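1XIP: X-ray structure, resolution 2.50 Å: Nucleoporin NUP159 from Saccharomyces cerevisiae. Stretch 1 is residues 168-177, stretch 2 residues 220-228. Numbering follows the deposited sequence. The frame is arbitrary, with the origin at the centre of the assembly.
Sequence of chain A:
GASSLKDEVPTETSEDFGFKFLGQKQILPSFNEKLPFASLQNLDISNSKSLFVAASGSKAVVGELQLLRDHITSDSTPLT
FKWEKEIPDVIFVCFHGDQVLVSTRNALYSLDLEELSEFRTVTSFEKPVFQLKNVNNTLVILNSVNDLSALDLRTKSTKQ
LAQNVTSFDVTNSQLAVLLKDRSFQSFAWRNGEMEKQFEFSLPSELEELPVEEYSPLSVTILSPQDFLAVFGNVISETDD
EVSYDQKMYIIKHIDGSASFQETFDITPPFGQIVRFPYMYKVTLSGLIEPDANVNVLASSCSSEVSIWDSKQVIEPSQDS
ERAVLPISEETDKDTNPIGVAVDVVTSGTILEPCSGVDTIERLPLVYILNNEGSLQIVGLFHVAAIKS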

# COMPACT_ATOMS: atom_id res chain seq x y z
N PHE A 168 2.04 -10.62 1.86
CA PHE A 168 1.62 -10.65 3.25
C PHE A 168 0.97 -9.32 3.63
O PHE A 168 1.13 -8.33 2.93
CB PHE A 168 2.81 -10.97 4.16
CG PHE A 168 3.70 -9.78 4.44
CD1 PHE A 168 3.52 -9.02 5.60
CD2 PHE A 168 4.73 -9.44 3.56
CE1 PHE A 168 4.35 -7.92 5.87
CE2 PHE A 168 5.57 -8.35 3.83
CZ PHE A 168 5.37 -7.59 4.98
N ASP A 169 0.24 -9.31 4.73
CA ASP A 169 -0.27 -8.08 5.31
C ASP A 169 -0.28 -8.23 6.83
O ASP A 169 -0.45 -9.33 7.33
CB ASP A 169 -1.68 -7.78 4.78
CG ASP A 169 -2.12 -6.35 5.03
OD1 ASP A 169 -1.27 -5.50 5.43
OD2 ASP A 169 -3.30 -5.98 4.84
N VAL A 170 -0.06 -7.13 7.56
CA VAL A 170 -0.19 -7.13 9.02
C VAL A 170 -1.02 -5.99 9.52
O VAL A 170 -1.05 -4.90 8.92
CB VAL A 170 1.14 -6.99 9.77
CG1 VAL A 170 1.57 -8.30 10.39
CG2 VAL A 170 2.22 -6.37 8.93
N THR A 171 -1.69 -6.25 10.65
CA THR A 171 -2.23 -5.20 11.49
C THR A 171 -1.57 -5.33 12.86
O THR A 171 -0.67 -6.14 13.05
CB THR A 171 -3.75 -5.34 11.64
OG1 THR A 171 -4.06 -6.62 12.24
CG2 THR A 171 -4.43 -5.37 10.27
N ASN A 172 -2.04 -4.54 13.82
CA ASN A 172 -1.57 -4.67 15.17
C ASN A 172 -1.75 -6.05 15.79
O ASN A 172 -1.04 -6.41 16.73
CB ASN A 172 -2.23 -3.63 16.05
CG ASN A 172 -1.41 -3.30 17.25
OD1 ASN A 172 -1.57 -3.90 18.31
ND2 ASN A 172 -0.48 -2.36 17.09
N SER A 173 -2.70 -6.84 15.27
CA SER A 173 -3.09 -8.10 15.92
C SER A 173 -3.20 -9.31 14.99
O SER A 173 -3.39 -10.42 15.46
CB SER A 173 -4.38 -7.91 16.70
OG SER A 173 -5.40 -7.42 15.86
N GLN A 174 -3.07 -9.09 13.68
CA GLN A 174 -3.19 -10.17 12.70
C GLN A 174 -2.06 -10.15 11.66
O GLN A 174 -1.52 -9.10 11.35
CB GLN A 174 -4.53 -10.05 12.00
CG GLN A 174 -5.03 -11.31 11.34
CD GLN A 174 -6.35 -11.07 10.62
OE1 GLN A 174 -6.91 -9.96 10.70
NE2 GLN A 174 -6.87 -12.09 9.94
N LEU A 175 -1.72 -11.33 11.15
CA LEU A 175 -0.77 -11.47 10.02
C LEU A 175 -1.33 -12.46 9.01
O LEU A 175 -1.57 -13.63 9.33
CB LEU A 175 0.61 -11.94 10.51
CG LEU A 175 1.83 -12.23 9.57
CD1 LEU A 175 1.65 -11.85 8.12
CD2 LEU A 175 3.08 -11.55 10.10
N ALA A 176 -1.56 -11.97 7.79
CA ALA A 176 -2.05 -12.81 6.70
C ALA A 176 -0.95 -13.10 5.67
O ALA A 176 -0.08 -12.28 5.40
CB ALA A 176 -3.23 -12.15 6.03
N VAL A 177 -1.01 -14.28 5.07
CA VAL A 177 0.01 -14.74 4.15
C VAL A 177 -0.66 -15.37 2.92
O VAL A 177 -1.62 -16.14 3.06
CB VAL A 177 0.95 -15.74 4.88
CG1 VAL A 177 1.68 -16.64 3.93
CG2 VAL A 177 1.93 -14.99 5.79
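Stretch 2, residues 220-228: TILSPQDFL

Two β-hairpins of Nucleoporin NUP159 meet through side chains of stretch 1 that bond to the backbone of stretch 2, and through side-chain packing, with no backbone-to-backbone hydrogen bond between them. In stretch 1, strands 168-170 and 174-177 are joined by a short turn and paired by Asp169 N to Ala176 O (3.1 Å), Ala176 N to Asp169 O (2.9 Å) and Thr171 N to Gln174 O (2.9 Å). Stretch 2 repeats the plan: strands 220-221 and 226-228 pair through Leu228 N to Thr220 O (2.9 Å) and Leu222 N to Asp226 O (3.3 Å). The first strand of stretch 2 passes Asp169, whose CA lies 5.6 Å from Thr220 CA, running in the same general sense as 168-170, and its turn brings Pro224 CA within 7.0 Å of Gln174 CA.

The strongest polar link is made by Asp169, whose t rotamer carries OD2 to the backbone: Ile221 N donates to Asp169 OD2 at 2.7 Å and 157°, so an amide left unpaired within its own hairpin is satisfied by a carboxylate, which also bonds elsewhere in the structure. Gln174, extended with chi1 and chi2 both t, reaches the turn, where its NE2 gives Pro224 O a weak bond (3.3 Å, 129°) and is also bonded elsewhere in the structure; its OE1 lies 3.2 Å from Pro224 CA and 3.4 Å from Ile221 CG2, both carbon contacts.

Side-chain packing accompanies these bonds. Ile221, the most extensively covered residue, places CG1 in apolar contact with Ala176 CB (3.8 Å) and CG2 4.0 Å from Thr171 CG2. Phe227 sets CE1 in apolar contact with Ala176 CB (3.8 Å) and CZ 3.5 Å from Gln174 NE2, both approaches oblique to its ring.

Each turn is tied by a hydroxyl acceptor: Ser223 OG takes Gln225 N and Asp226 N, each at 3.0 Å, while Thr171 OG1 receives weak bonds from Ser173 N (3.3 Å) and Gln174 N (3.0 Å). The contact buries 374 Å² in all.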

# COMPACT_ATOMS: atom_id res chain seq x y z
N THR A 220 -4.65 -8.38 1.40
CA THR A 220 -4.90 -7.24 2.25
C THR A 220 -5.92 -7.66 3.28
O THR A 220 -6.96 -8.20 2.93
CB THR A 220 -5.46 -6.09 1.41
OG1 THR A 220 -4.50 -5.75 0.41
CG2 THR A 220 -5.56 -4.82 2.23
N ILE A 221 -5.60 -7.42 4.55
CA ILE A 221 -6.54 -7.59 5.64
C ILE A 221 -7.46 -6.39 5.67
O ILE A 221 -7.01 -5.25 5.84
CB ILE A 221 -5.78 -7.67 6.96
CG1 ILE A 221 -4.81 -8.85 6.96
CG2 ILE A 221 -6.75 -7.73 8.11
CD1 ILE A 221 -3.88 -8.92 8.16
N LEU A 222 -8.76 -6.63 5.48
CA LEU A 222 -9.73 -5.54 5.55
C LEU A 222 -10.38 -5.50 6.92
O LEU A 222 -10.80 -4.44 7.40
CB LEU A 222 -10.81 -5.67 4.46
CG LEU A 222 -10.37 -5.70 2.99
CD1 LEU A 222 -11.53 -6.13 2.12
CD2 LEU A 222 -9.83 -4.36 2.53
N SER A 223 -10.46 -6.67 7.54
CA SER A 223 -10.97 -6.85 8.90
C SER A 223 -10.42 -8.18 9.37
O SER A 223 -9.88 -8.93 8.56
CB SER A 223 -12.51 -6.87 8.91
OG SER A 223 -13.01 -8.18 8.70
N PRO A 224 -10.52 -8.50 10.66
CA PRO A 224 -10.03 -9.81 11.14
C PRO A 224 -10.66 -10.99 10.38
O PRO A 224 -10.09 -12.08 10.39
CB PRO A 224 -10.45 -9.81 12.60
CG PRO A 224 -10.58 -8.36 12.96
CD PRO A 224 -11.10 -7.69 11.74
N GLN A 225 -11.79 -10.75 9.70
CA GLN A 225 -12.53 -11.78 8.95
C GLN A 225 -12.44 -11.72 7.41
O GLN A 225 -12.52 -12.76 6.73
CB GLN A 225 -13.99 -11.79 9.39
CG GLN A 225 -14.24 -12.79 10.51
CD GLN A 225 -15.50 -12.51 11.28
OE1 GLN A 225 -16.57 -13.06 10.96
NE2 GLN A 225 -15.40 -11.68 12.32
N ASP A 226 -12.29 -10.51 6.87
CA ASP A 226 -12.20 -10.30 5.42
C ASP A 226 -10.76 -10.17 4.92
O ASP A 226 -9.88 -9.69 5.62
CB ASP A 226 -12.95 -9.04 4.99
CG ASP A 226 -14.28 -8.86 5.71
OD1 ASP A 226 -14.76 -9.82 6.39
OD2 ASP A 226 -14.91 -7.78 5.65
N PHE A 227 -10.55 -10.60 3.67
CA PHE A 227 -9.33 -10.31 2.95
C PHE A 227 -9.67 -9.93 1.52
O PHE A 227 -10.73 -10.27 0.99
CB PHE A 227 -8.35 -11.49 2.96
CG PHE A 227 -8.18 -12.14 4.31
CD1 PHE A 227 -7.19 -11.71 5.18
CD2 PHE A 227 -9.00 -13.21 4.70
CE1 PHE A 227 -7.02 -12.30 6.43
CE2 PHE A 227 -8.84 -13.81 5.96
CZ PHE A 227 -7.85 -13.35 6.82
N LEU A 228 -8.75 -9.21 0.89
CA LEU A 228 -8.85 -8.94 -0.52
C LEU A 228 -7.62 -9.54 -1.16
O LEU A 228 -6.50 -9.24 -0.76
CB LEU A 228 -8.91 -7.43 -0.74
CG LEU A 228 -9.15 -6.75 -2.09
CD1 LEU A 228 -8.03 -5.81 -2.38
CD2 LEU A 228 -9.35 -7.71 -3.22